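Local coordinates for probable protein phosphatase 2C 50 (Oryza sativa subsp. japonica, PDB 5ZCG), which probably catalyses the metal-dependent removal of phosphate from phosphoserine and phosphothreonine residues of proteins, as a PP2C-family phosphatase, at residues G5-T9 with A297-M301; R32-R38 with L91-V97; V118-R124 with S134-T138; A176-H181 with E231-V235. The protein carries 5 engineered substitutions. All coordinates share one frame; numbering follows the deposited sequence.

Interaction 1 (G5-T9 with A297-M301); sequences GCAST and ADYLM
A7 and T9 turn toward M301 where the edge strand 3-9 of the five-stranded sheet meets helix 291-306, one of the helices that clad the outside of the PP2C beta-sandwich. The case illustrates how an alternating strand offers every second residue to a helix: A7 and T9 face it, while the side chains of C6 and S8 start away from it and touch strand 313-319. The two short segments run nearly parallel, their axes 27° apart and 7.2 Å from each other at closest approach.

A7 is the small residue at the middle of the contact. Its CB sits 3.9 Å from A297 CB and also meets the D298 carboxylate, 3.3 Å from OD1; the other carboxylate oxygen, OD2, is bonded to Q294 within the same helix. G5, lacking a side chain, brings its carbonyl oxygen up to the A297 methyl.

M301 takes up the T9 end of the seam. With CG anti to the backbone N (chi1 174°), the chain stretches out to the strand, then bends at chi3 (112°) to lay its thioether along the backbone of S8. T9 meets it slantwise: OG1 points off to the backbone N of G11, leaving the methyl branch to face the helix, where T9 CG2 rests 3.4 Å from M301 SD.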
loop_
_atom_site.group_PDB
_atom_site.type_symbol
_atom_site.label_atom_id
_atom_site.label_comp_id
_atom_site.label_asym_id
_atom_site.label_seq_id
_atom_site.Cartn_x
_atom_site.Cartn_y
_atom_site.Cartn_z
ATOM N N GLY A 5 -22.078 1.234 -9.559
ATOM C CA GLY A 5 -22.235 0.077 -8.701
ATOM C C GLY A 5 -20.893 -0.324 -8.129
ATOM O O GLY A 5 -19.843 -0.096 -8.734
ATOM N N CYS A 6 -20.938 -0.935 -6.946
ATOM C CA CYS A 6 -19.727 -1.316 -6.229
ATOM C C CYS A 6 -19.913 -2.688 -5.600
ATOM O O CYS A 6 -20.854 -2.895 -4.827
ATOM C CB CYS A 6 -19.373 -0.283 -5.157
ATOM S SG CYS A 6 -17.825 -0.642 -4.300
ATOM N N ALA A 7 -19.029 -3.620 -5.940
ATOM C CA ALA A 7 -19.007 -4.953 -5.352
ATOM C C ALA A 7 -17.635 -5.210 -4.746
ATOM O O ALA A 7 -16.615 -5.004 -5.407
ATOM C CB ALA A 7 -19.333 -6.021 -6.397
ATOM N N SER A 8 -17.609 -5.667 -3.496
ATOM C CA SER A 8 -16.352 -5.937 -2.811
ATOM C C SER A 8 -16.484 -7.162 -1.915
ATOM O O SER A 8 -17.533 -7.385 -1.306
ATOM C CB SER A 8 -15.912 -4.733 -1.978
ATOM O OG SER A 8 -16.524 -4.778 -0.704
ATOM N N THR A 9 -15.415 -7.954 -1.847
ATOM C CA THR A 9 -15.359 -9.102 -0.951
ATOM C C THR A 9 -13.921 -9.360 -0.524
ATOM O O THR A 9 -12.977 -9.169 -1.297
ATOM C CB THR A 9 -15.934 -10.376 -1.594
ATOM O OG1 THR A 9 -15.802 -11.474 -0.681
ATOM C CG2 THR A 9 -15.201 -10.717 -2.893
ATOM N N ALA A 297 -20.703 -4.897 -11.615
ATOM C CA ALA A 297 -19.633 -5.002 -10.626
ATOM C C ALA A 297 -19.674 -6.346 -9.905
ATOM O O ALA A 297 -18.627 -6.955 -9.653
ATOM C CB ALA A 297 -19.729 -3.845 -9.629
ATOM N N ASP A 298 -20.876 -6.827 -9.576
ATOM C CA ASP A 298 -21.018 -8.138 -8.948
ATOM C C ASP A 298 -20.512 -9.241 -9.866
ATOM O O ASP A 298 -19.848 -10.181 -9.413
ATOM C CB ASP A 298 -22.481 -8.387 -8.577
ATOM C CG ASP A 298 -22.857 -7.777 -7.240
ATOM O OD1 ASP A 298 -22.047 -7.864 -6.292
ATOM O OD2 ASP A 298 -23.968 -7.215 -7.139
ATOM N N TYR A 299 -20.829 -9.151 -11.158
ATOM C CA TYR A 299 -20.350 -10.146 -12.108
ATOM C C TYR A 299 -18.830 -10.133 -12.207
ATOM O O TYR A 299 -18.203 -11.193 -12.260
ATOM C CB TYR A 299 -20.987 -9.907 -13.477
ATOM C CG TYR A 299 -20.992 -11.116 -14.387
ATOM C CD1 TYR A 299 -19.846 -11.504 -15.061
ATOM C CD2 TYR A 299 -22.150 -11.863 -14.577
ATOM C CE1 TYR A 299 -19.843 -12.598 -15.895
ATOM C CE2 TYR A 299 -22.159 -12.963 -15.412
ATOM C CZ TYR A 299 -20.999 -13.327 -16.068
ATOM O OH TYR A 299 -20.986 -14.419 -16.900
ATOM N N LEU A 300 -18.215 -8.945 -12.237
ATOM C CA LEU A 300 -16.752 -8.886 -12.311
ATOM C C LEU A 300 -16.119 -9.468 -11.049
ATOM O O LEU A 300 -15.140 -10.221 -11.122
ATOM C CB LEU A 300 -16.286 -7.445 -12.533
ATOM C CG LEU A 300 -16.385 -6.969 -13.990
ATOM C CD1 LEU A 300 -16.075 -5.481 -14.116
ATOM C CD2 LEU A 300 -15.494 -7.789 -14.924
ATOM N N MET A 301 -16.666 -9.125 -9.878
ATOM C CA MET A 301 -16.211 -9.719 -8.617
ATOM C C MET A 301 -16.278 -11.238 -8.646
ATOM O O MET A 301 -15.273 -11.925 -8.400
ATOM C CB MET A 301 -17.053 -9.168 -7.458
ATOM C CG MET A 301 -16.794 -9.809 -6.097
ATOM S SD MET A 301 -17.405 -8.814 -4.719
ATOM C CE MET A 301 -18.738 -9.851 -4.106
#

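Interaction 2 (R32-R38 with L91-V97)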
loop_
_atom_site.group_PDB
_atom_site.type_symbol
_atom_site.label_atom_id
_atom_site.label_comp_id
_atom_site.label_asym_id
_atom_site.label_seq_id
_atom_site.Cartn_x
_atom_site.Cartn_y
_atom_site.Cartn_z
ATOM N N ARG A 32 -11.589 26.689 -14.977
ATOM C CA ARG A 32 -10.273 27.117 -15.438
ATOM C C ARG A 32 -9.278 25.964 -15.521
ATOM O O ARG A 32 -8.166 26.168 -16.014
ATOM C CB ARG A 32 -9.722 28.220 -14.524
ATOM C CG ARG A 32 -10.499 29.538 -14.603
ATOM C CD ARG A 32 -9.694 30.621 -15.305
ATOM N NE ARG A 32 -8.683 31.189 -14.421
ATOM C CZ ARG A 32 -7.407 31.363 -14.754
ATOM N NH1 ARG A 32 -6.978 31.018 -15.962
ATOM N NH2 ARG A 32 -6.558 31.888 -13.879
ATOM N N LEU A 33 -9.624 24.781 -15.016
ATOM C CA LEU A 33 -8.816 23.591 -15.253
ATOM C C LEU A 33 -9.198 22.861 -16.536
ATOM O O LEU A 33 -8.500 21.918 -16.923
ATOM C CB LEU A 33 -8.928 22.621 -14.070
ATOM C CG LEU A 33 -8.329 23.110 -12.749
ATOM C CD1 LEU A 33 -8.633 22.131 -11.618
ATOM C CD2 LEU A 33 -6.830 23.341 -12.890
ATOM N N LEU A 34 -10.279 23.268 -17.200
ATOM C CA LEU A 34 -10.762 22.599 -18.402
ATOM C C LEU A 34 -10.711 23.462 -19.655
ATOM O O LEU A 34 -10.576 22.914 -20.752
ATOM C CB LEU A 34 -12.205 22.110 -18.199
ATOM C CG LEU A 34 -12.444 21.198 -16.992
ATOM C CD1 LEU A 34 -13.915 20.831 -16.868
ATOM C CD2 LEU A 34 -11.585 19.940 -17.084
ATOM N N ALA A 35 -10.811 24.787 -19.532
ATOM C CA ALA A 35 -10.761 25.666 -20.693
ATOM C C ALA A 35 -10.193 27.017 -20.275
ATOM O O ALA A 35 -10.238 27.398 -19.102
ATOM C CB ALA A 35 -12.139 25.813 -21.337
ATOM N N SER A 36 -9.635 27.736 -21.245
ATOM C CA SER A 36 -8.952 28.973 -20.903
ATOM C C SER A 36 -9.956 30.068 -20.557
ATOM O O SER A 36 -11.116 30.050 -20.979
ATOM C CB SER A 36 -8.060 29.431 -22.057
ATOM O OG SER A 36 -8.806 30.163 -23.015
ATOM N N ARG A 37 -9.487 31.038 -19.766
ATOM C CA ARG A 37 -10.324 32.183 -19.423
ATOM C C ARG A 37 -10.658 33.011 -20.660
ATOM O O ARG A 37 -11.774 33.532 -20.787
ATOM C CB ARG A 37 -9.630 33.043 -18.366
ATOM C CG ARG A 37 -10.318 34.386 -18.109
ATOM C CD ARG A 37 -9.480 35.280 -17.206
ATOM N NE ARG A 37 -9.534 34.869 -15.805
ATOM C CZ ARG A 37 -8.475 34.819 -15.004
ATOM N NH1 ARG A 37 -7.277 35.150 -15.465
ATOM N NH2 ARG A 37 -8.609 34.432 -13.741
ATOM N N ARG A 38 -9.705 33.128 -21.589
ATOM C CA ARG A 38 -9.920 33.912 -22.803
ATOM C C ARG A 38 -11.064 33.344 -23.641
ATOM O O ARG A 38 -11.944 34.086 -24.104
ATOM C CB ARG A 38 -8.613 33.959 -23.600
ATOM C CG ARG A 38 -8.759 33.998 -25.110
ATOM C CD ARG A 38 -7.450 33.595 -25.787
ATOM N NE ARG A 38 -7.329 32.146 -25.946
ATOM C CZ ARG A 38 -6.311 31.420 -25.493
ATOM N NH1 ARG A 38 -5.309 31.997 -24.844
ATOM N NH2 ARG A 38 -6.298 30.108 -25.692
ATOM N N LEU A 91 -6.919 30.555 -8.643
ATOM C CA LEU A 91 -6.920 30.748 -10.087
ATOM C C LEU A 91 -7.640 32.026 -10.464
ATOM O O LEU A 91 -7.354 32.610 -11.517
ATOM C CB LEU A 91 -7.560 29.549 -10.785
ATOM C CG LEU A 91 -6.698 28.294 -10.922
ATOM C CD1 LEU A 91 -7.433 27.221 -11.722
ATOM C CD2 LEU A 91 -5.348 28.619 -11.556
ATOM N N GLY A 92 -8.559 32.484 -9.614
ATOM C CA GLY A 92 -9.104 33.813 -9.844
ATOM C C GLY A 92 -8.074 34.928 -9.758
ATOM O O GLY A 92 -8.354 36.045 -10.213
ATOM N N GLU A 93 -6.895 34.649 -9.201
ATOM C CA GLU A 93 -5.803 35.607 -9.096
ATOM C C GLU A 93 -4.738 35.448 -10.180
ATOM O O GLU A 93 -3.705 36.124 -10.115
ATOM C CB GLU A 93 -5.142 35.488 -7.722
ATOM C CG GLU A 93 -5.905 36.145 -6.594
ATOM C CD GLU A 93 -5.216 35.972 -5.254
ATOM O OE1 GLU A 93 -4.231 35.205 -5.185
ATOM O OE2 GLU A 93 -5.658 36.605 -4.272
ATOM N N MET A 94 -4.948 34.578 -11.166
ATOM C CA MET A 94 -3.909 34.256 -12.137
ATOM C C MET A 94 -4.413 34.447 -13.558
ATOM O O MET A 94 -5.617 34.507 -13.807
ATOM C CB MET A 94 -3.414 32.811 -11.965
ATOM C CG MET A 94 -2.821 32.507 -10.602
ATOM S SD MET A 94 -2.507 30.746 -10.380
ATOM C CE MET A 94 -2.631 30.605 -8.598
ATOM N N GLY A 95 -3.471 34.555 -14.487
ATOM C CA GLY A 95 -3.779 34.632 -15.902
ATOM C C GLY A 95 -3.958 33.256 -16.501
ATOM O O GLY A 95 -4.423 32.322 -15.840
ATOM N N GLU A 96 -3.559 33.115 -17.764
ATOM C CA GLU A 96 -3.625 31.809 -18.403
ATOM C C GLU A 96 -2.690 30.837 -17.690
ATOM O O GLU A 96 -1.692 31.226 -17.077
ATOM C CB GLU A 96 -3.285 31.909 -19.889
ATOM C CG GLU A 96 -4.339 32.640 -20.729
ATOM C CD GLU A 96 -5.773 32.207 -20.429
ATOM O OE1 GLU A 96 -6.011 31.004 -20.183
ATOM O OE2 GLU A 96 -6.670 33.078 -20.452
ATOM N N VAL A 97 -3.033 29.558 -17.770
ATOM C CA VAL A 97 -2.441 28.533 -16.926
ATOM C C VAL A 97 -2.225 27.268 -17.744
ATOM O O VAL A 97 -2.967 26.985 -18.691
ATOM C CB VAL A 97 -3.352 28.288 -15.694
ATOM C CG1 VAL A 97 -3.202 26.884 -15.136
ATOM C CG2 VAL A 97 -3.085 29.335 -14.616
#
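R32 sends its guanidinium edge-on into the carbonyl-lined bend at L91-V97, a worked example of an arginine reading a loop by its main-chain oxygens. R32 NH2 donates almost straight to L91 O (2.6 Å, 178° at the hydrogen), while NH1 and NH2 together grip the single oxygen G95 O, each at 2.9 Å and both from the same face of that peptide. Bends at chi2 and chi3 fold the chain back to bring the group there, and NE makes a salt bridge to D48. The R32 CB meets L91 CD1, and L33 adds an apolar touch, its CD2 lying 4.1 Å from the same methyl.

The bend follows the end of helix 67-91 and leads to helix 99-118, the long helix pair of the PP2C fold; L91 to M94 form a type I beta turn, and L91 O accepts from M94 N as well as from R32.

S36 then N-caps helix 37-41, its OG bonding to D39 N and its CB resting against E96 OE1. The R37 chain leaves extended and bends at chi3, which lays its guanidinium over one face of that of R32, with R37 CZ about 3.5 Å above the R32 plane and displaced toward its rim. D48, salt-bridged to both R32 NE and R37 NH2, presumably offsets the two like charges; R37 NH2 reaches L91 O only weakly. R37 NH1 points to M94 O, although the modelled separation is doubtfully short. Finally R38 N donates to the syn side of E96 OE2 (3.2 Å), placing that carboxylate at the start of helix 37-41.

Interaction 3 (V118-R124 with S134-T138); sequences VSGRVTR and SEPVT
R124 and V118 each make one firm bond to the 134-138 loop. R124 NH1 donates to E135 O at 2.8 Å, with the oxygen close to the guanidinium plane, and NH2 adds a weak second bond to the same atom. V137 N closes on V118 O at 2.9 Å (157° at the hydrogen), binding the loop to the last turn of helix 99-118.

That helix ends in a Schellman motif at G120, whose positive phi turns the chain away. The loop passes close over this residue, which has no side chain: G120 CA is 3.3 Å from S134 O. P136 itself leans its CG on S119 O.

V137 packs between the two anchors. Its CG1 lies over the centre of the R124 guanidinium, 3.5 Å above the plane, whereas its CG2 meets V118 CG1 at 3.7 Å. Since R124 is extended from CG to NE, the flat group is carried far enough to lie under this methyl. Farther out, T123 CG2 touches S134 CB.

The loop thus offers one main-chain oxygen, E135 O, and one main-chain N-H, that of V137, which implies that its backbone is what the contact holds; the E135 carboxylate pairs instead with R133.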
loop_
_atom_site.group_PDB
_atom_site.type_symbol
_atom_site.label_atom_id
_atom_site.label_comp_id
_atom_site.label_asym_id
_atom_site.label_seq_id
_atom_site.Cartn_x
_atom_site.Cartn_y
_atom_site.Cartn_z
ATOM N N VAL A 118 -1.389 10.361 7.511
ATOM C CA VAL A 118 -1.246 8.966 7.917
ATOM C C VAL A 118 0.017 8.784 8.744
ATOM O O VAL A 118 -0.004 8.142 9.801
ATOM C CB VAL A 118 -1.257 8.042 6.682
ATOM C CG1 VAL A 118 -0.640 6.701 7.022
ATOM C CG2 VAL A 118 -2.671 7.869 6.172
ATOM N N SER A 119 1.125 9.382 8.304
ATOM C CA SER A 119 2.408 9.210 8.979
ATOM C C SER A 119 2.596 10.147 10.165
ATOM O O SER A 119 3.656 10.106 10.799
ATOM C CB SER A 119 3.558 9.409 7.991
ATOM O OG SER A 119 3.523 10.701 7.409
ATOM N N GLY A 120 1.610 10.986 10.478
ATOM C CA GLY A 120 1.744 11.881 11.611
ATOM C C GLY A 120 2.671 13.059 11.402
ATOM O O GLY A 120 3.080 13.691 12.380
ATOM N N ARG A 121 3.023 13.374 10.153
ATOM C CA ARG A 121 3.865 14.532 9.879
ATOM C C ARG A 121 3.109 15.851 9.990
ATOM O O ARG A 121 3.738 16.887 10.230
ATOM C CB ARG A 121 4.493 14.417 8.488
ATOM C CG ARG A 121 5.301 13.148 8.261
ATOM C CD ARG A 121 6.468 13.014 9.238
ATOM N NE ARG A 121 6.774 11.615 9.531
ATOM C CZ ARG A 121 6.865 11.100 10.756
ATOM N NH1 ARG A 121 6.676 11.867 11.823
ATOM N NH2 ARG A 121 7.148 9.813 10.915
ATOM N N VAL A 122 1.788 15.841 9.805
ATOM C CA VAL A 122 0.950 17.019 9.978
ATOM C C VAL A 122 -0.233 16.640 10.857
ATOM O O VAL A 122 -0.566 15.464 11.026
ATOM C CB VAL A 122 0.450 17.607 8.638
ATOM C CG1 VAL A 122 1.616 18.064 7.774
ATOM C CG2 VAL A 122 -0.415 16.595 7.900
ATOM N N THR A 123 -0.874 17.661 11.417
ATOM C CA THR A 123 -2.046 17.453 12.253
ATOM C C THR A 123 -3.294 17.304 11.388
ATOM O O THR A 123 -3.393 17.875 10.298
ATOM C CB THR A 123 -2.223 18.615 13.232
ATOM O OG1 THR A 123 -2.111 19.851 12.521
ATOM C CG2 THR A 123 -1.153 18.568 14.314
ATOM N N ARG A 124 -4.247 16.522 11.884
ATOM C CA ARG A 124 -5.493 16.261 11.177
ATOM C C ARG A 124 -6.669 16.563 12.097
ATOM O O ARG A 124 -6.537 16.536 13.322
ATOM C CB ARG A 124 -5.550 14.804 10.656
ATOM C CG ARG A 124 -5.310 13.730 11.713
ATOM C CD ARG A 124 -5.356 12.320 11.121
ATOM N NE ARG A 124 -5.373 11.275 12.140
ATOM C CZ ARG A 124 -4.321 10.939 12.877
ATOM N NH1 ARG A 124 -3.163 11.577 12.724
ATOM N NH2 ARG A 124 -4.435 9.978 13.780
ATOM N N SER A 134 -2.780 14.129 15.856
ATOM C CA SER A 134 -1.398 14.377 15.444
ATOM C C SER A 134 -0.472 13.174 15.259
ATOM O O SER A 134 0.379 13.188 14.376
ATOM C CB SER A 134 -0.740 15.364 16.410
ATOM O OG SER A 134 -0.294 14.700 17.574
ATOM N N GLU A 135 -0.617 12.148 16.086
ATOM C CA GLU A 135 0.249 10.985 15.989
ATOM C C GLU A 135 -0.150 10.154 14.771
ATOM O O GLU A 135 -1.260 10.299 14.256
ATOM C CB GLU A 135 0.175 10.151 17.269
ATOM C CG GLU A 135 -1.191 10.133 17.928
ATOM C CD GLU A 135 -1.180 9.408 19.257
ATOM O OE1 GLU A 135 -0.093 8.938 19.646
ATOM O OE2 GLU A 135 -2.245 9.296 19.905
ATOM N N PRO A 136 0.747 9.298 14.269
ATOM C CA PRO A 136 0.420 8.519 13.063
ATOM C C PRO A 136 -0.838 7.685 13.243
ATOM O O PRO A 136 -1.158 7.232 14.347
ATOM C CB PRO A 136 1.655 7.628 12.866
ATOM C CG PRO A 136 2.755 8.328 13.604
ATOM C CD PRO A 136 2.097 8.983 14.773
ATOM N N VAL A 137 -1.564 7.485 12.140
ATOM C CA VAL A 137 -2.820 6.750 12.237
ATOM C C VAL A 137 -2.562 5.293 12.598
ATOM O O VAL A 137 -3.362 4.680 13.314
ATOM C CB VAL A 137 -3.639 6.881 10.936
ATOM C CG1 VAL A 137 -3.750 8.344 10.521
ATOM C CG2 VAL A 137 -3.047 6.032 9.816
ATOM N N THR A 138 -1.445 4.726 12.153
ATOM C CA THR A 138 -1.151 3.319 12.407
ATOM C C THR A 138 0.350 3.094 12.238
ATOM O O THR A 138 1.129 4.047 12.127
ATOM C CB THR A 138 -1.985 2.415 11.490
ATOM O OG1 THR A 138 -1.803 1.043 11.869
ATOM C CG2 THR A 138 -1.584 2.604 10.034
#

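Interaction 4 (A176-H181 with E231-V235); sequences ALSIDH and EVMVV
H181 approaches the carboxylate of E231 from an uncommon side: its NE2 donates to E231 OE2 at 2.8 Å, yet the nitrogen stands 62° out of the carboxylate plane. On the histidine side the geometry is more ordinary, for OE2 lies at the edge and close to the imidazole plane. Ring and carboxylate are turned 69° against each other. The other ring nitrogen, ND1, is bonded to G162 N, which helps fix the ring's rotation, while E231 OE2 has a salt-bridge partner in R185 besides the histidine. The I179 carbonyl oxygen sits over the centre of one ring face.

Such a contact exemplifies how the two sheets of the PP2C beta-sandwich are joined across their interface. The 176-181 segment leaves strand 173-176 of the five-stranded sheet, and 231-235 belongs to the six-stranded one, where E231 and M233 pair with strand 155-161; the two segments run in nearly opposite directions. Water 1 bridges their backbones, donating to L177 O and, at 2.8 Å, to E231 O. A second water accepts from I179 N and gives a weak bond to E231 OE1.

Beyond the waters the interface turns apolar. L177 splits its branches, CD2 lying 4.0 Å from M233 SD and CD1 equally far from V235 CG1, and its side chain crosses both at about a right angle. M233 leaves the strand with CG roughly opposite its backbone N (chi1 -150°) and bends at chi3, curling its methyl back over the loop until CE comes 3.3 Å from L177 O.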
loop_
_atom_site.group_PDB
_atom_site.type_symbol
_atom_site.label_atom_id
_atom_site.label_comp_id
_atom_site.label_asym_id
_atom_site.label_seq_id
_atom_site.Cartn_x
_atom_site.Cartn_y
_atom_site.Cartn_z
ATOM N N ALA A 176 -6.478 2.095 -21.085
ATOM C CA ALA A 176 -5.883 2.169 -19.757
ATOM C C ALA A 176 -5.737 3.630 -19.341
ATOM O O ALA A 176 -5.072 4.414 -20.026
ATOM C CB ALA A 176 -4.531 1.462 -19.739
ATOM N N LEU A 177 -6.362 3.997 -18.221
ATOM C CA LEU A 177 -6.283 5.350 -17.689
ATOM C C LEU A 177 -5.267 5.472 -16.565
ATOM O O LEU A 177 -5.129 6.550 -15.975
ATOM C CB LEU A 177 -7.662 5.808 -17.203
ATOM C CG LEU A 177 -8.726 5.983 -18.292
ATOM C CD1 LEU A 177 -9.957 6.688 -17.743
ATOM C CD2 LEU A 177 -8.165 6.741 -19.488
ATOM N N SER A 178 -4.548 4.395 -16.267
ATOM C CA SER A 178 -3.543 4.383 -15.220
ATOM C C SER A 178 -2.556 3.270 -15.536
ATOM O O SER A 178 -2.952 2.204 -16.018
ATOM C CB SER A 178 -4.178 4.162 -13.842
ATOM O OG SER A 178 -4.666 2.833 -13.701
ATOM N N ILE A 179 -1.280 3.524 -15.270
ATOM C CA ILE A 179 -0.226 2.537 -15.464
ATOM C C ILE A 179 0.238 2.085 -14.089
ATOM O O ILE A 179 0.646 2.910 -13.260
ATOM C CB ILE A 179 0.938 3.103 -16.290
ATOM C CG1 ILE A 179 0.421 3.679 -17.610
ATOM C CG2 ILE A 179 1.965 2.021 -16.568
ATOM C CD1 ILE A 179 0.629 5.169 -17.746
ATOM N N ASP A 180 0.188 0.773 -13.856
ATOM C CA ASP A 180 0.547 0.207 -12.562
ATOM C C ASP A 180 1.944 0.641 -12.148
ATOM O O ASP A 180 2.879 0.630 -12.952
ATOM C CB ASP A 180 0.480 -1.322 -12.613
ATOM C CG ASP A 180 -0.917 -1.840 -12.900
ATOM O OD1 ASP A 180 -1.823 -1.018 -13.161
ATOM O OD2 ASP A 180 -1.105 -3.077 -12.869
ATOM N N HIS A 181 2.081 1.030 -10.880
ATOM C CA HIS A 181 3.387 1.377 -10.329
ATOM C C HIS A 181 4.044 0.099 -9.818
ATOM O O HIS A 181 4.030 -0.224 -8.628
ATOM C CB HIS A 181 3.252 2.433 -9.239
ATOM C CG HIS A 181 2.817 3.766 -9.757
ATOM N ND1 HIS A 181 1.735 4.447 -9.246
ATOM C CD2 HIS A 181 3.305 4.531 -10.762
ATOM C CE1 HIS A 181 1.583 5.584 -9.902
ATOM N NE2 HIS A 181 2.521 5.658 -10.830
ATOM N N GLU A 231 0.130 9.501 -10.571
ATOM C CA GLU A 231 0.153 9.815 -11.990
ATOM C C GLU A 231 -1.261 10.194 -12.406
ATOM O O GLU A 231 -2.223 9.489 -12.071
ATOM C CB GLU A 231 0.673 8.639 -12.818
ATOM C CG GLU A 231 2.163 8.720 -13.117
ATOM C CD GLU A 231 2.708 7.455 -13.762
ATOM O OE1 GLU A 231 2.240 7.091 -14.862
ATOM O OE2 GLU A 231 3.608 6.825 -13.163
ATOM N N VAL A 232 -1.386 11.317 -13.106
ATOM C CA VAL A 232 -2.673 11.933 -13.399
ATOM C C VAL A 232 -2.933 11.897 -14.900
ATOM O O VAL A 232 -2.029 12.133 -15.711
ATOM C CB VAL A 232 -2.716 13.375 -12.858
ATOM C CG1 VAL A 232 -4.089 14.015 -13.083
ATOM C CG2 VAL A 232 -2.345 13.387 -11.375
ATOM N N MET A 233 -4.177 11.601 -15.266
ATOM C CA MET A 233 -4.624 11.611 -16.650
ATOM C C MET A 233 -5.934 12.382 -16.741
ATOM O O MET A 233 -6.841 12.165 -15.931
ATOM C CB MET A 233 -4.801 10.185 -17.183
ATOM C CG MET A 233 -4.563 10.039 -18.679
ATOM S SD MET A 233 -4.529 8.309 -19.205
ATOM C CE MET A 233 -3.124 7.691 -18.284
ATOM N N VAL A 234 -6.018 13.305 -17.695
ATOM C CA VAL A 234 -7.233 14.070 -17.967
ATOM C C VAL A 234 -7.809 13.581 -19.289
ATOM O O VAL A 234 -7.147 13.672 -20.330
ATOM C CB VAL A 234 -6.958 15.582 -18.014
ATOM C CG1 VAL A 234 -8.259 16.346 -18.217
ATOM C CG2 VAL A 234 -6.255 16.038 -16.748
ATOM N N VAL A 235 -9.026 13.046 -19.259
ATOM C CA VAL A 235 -9.608 12.462 -20.465
ATOM C C VAL A 235 -10.983 13.074 -20.712
ATOM O O VAL A 235 -11.921 12.872 -19.923
ATOM C CB VAL A 235 -9.653 10.922 -20.383
ATOM C CG1 VAL A 235 -10.207 10.444 -19.058
ATOM C CG2 VAL A 235 -10.462 10.339 -21.534
HETATM O O HOH W 1 -3.195 7.963 -14.161
HETATM O O HOH W 2 -0.439 5.663 -13.479
#

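Interaction 1 opens and closes the series: its segments bracket interactions 2, 3 and 4, which follow one another along the chain. In space they spread over the whole sandwich. Interaction 4 lies centrally, about 9 Å from the chain's centre and between the two sheets; interaction 1 sets helix 291-306 on the outer face of the five-stranded sheet, at its edge strand 3-9, its centre about 22 Å from that of interaction 4. Interactions 2 and 3 sit at the far ends of helix 99-118, their centres about 34 Å apart. None touches another, although interactions 2 and 4 approach to about 5 Å between nearest atoms. The contacts thus span core and outer helices, while D61, G62, D249 and D311 bind the magnesium ions.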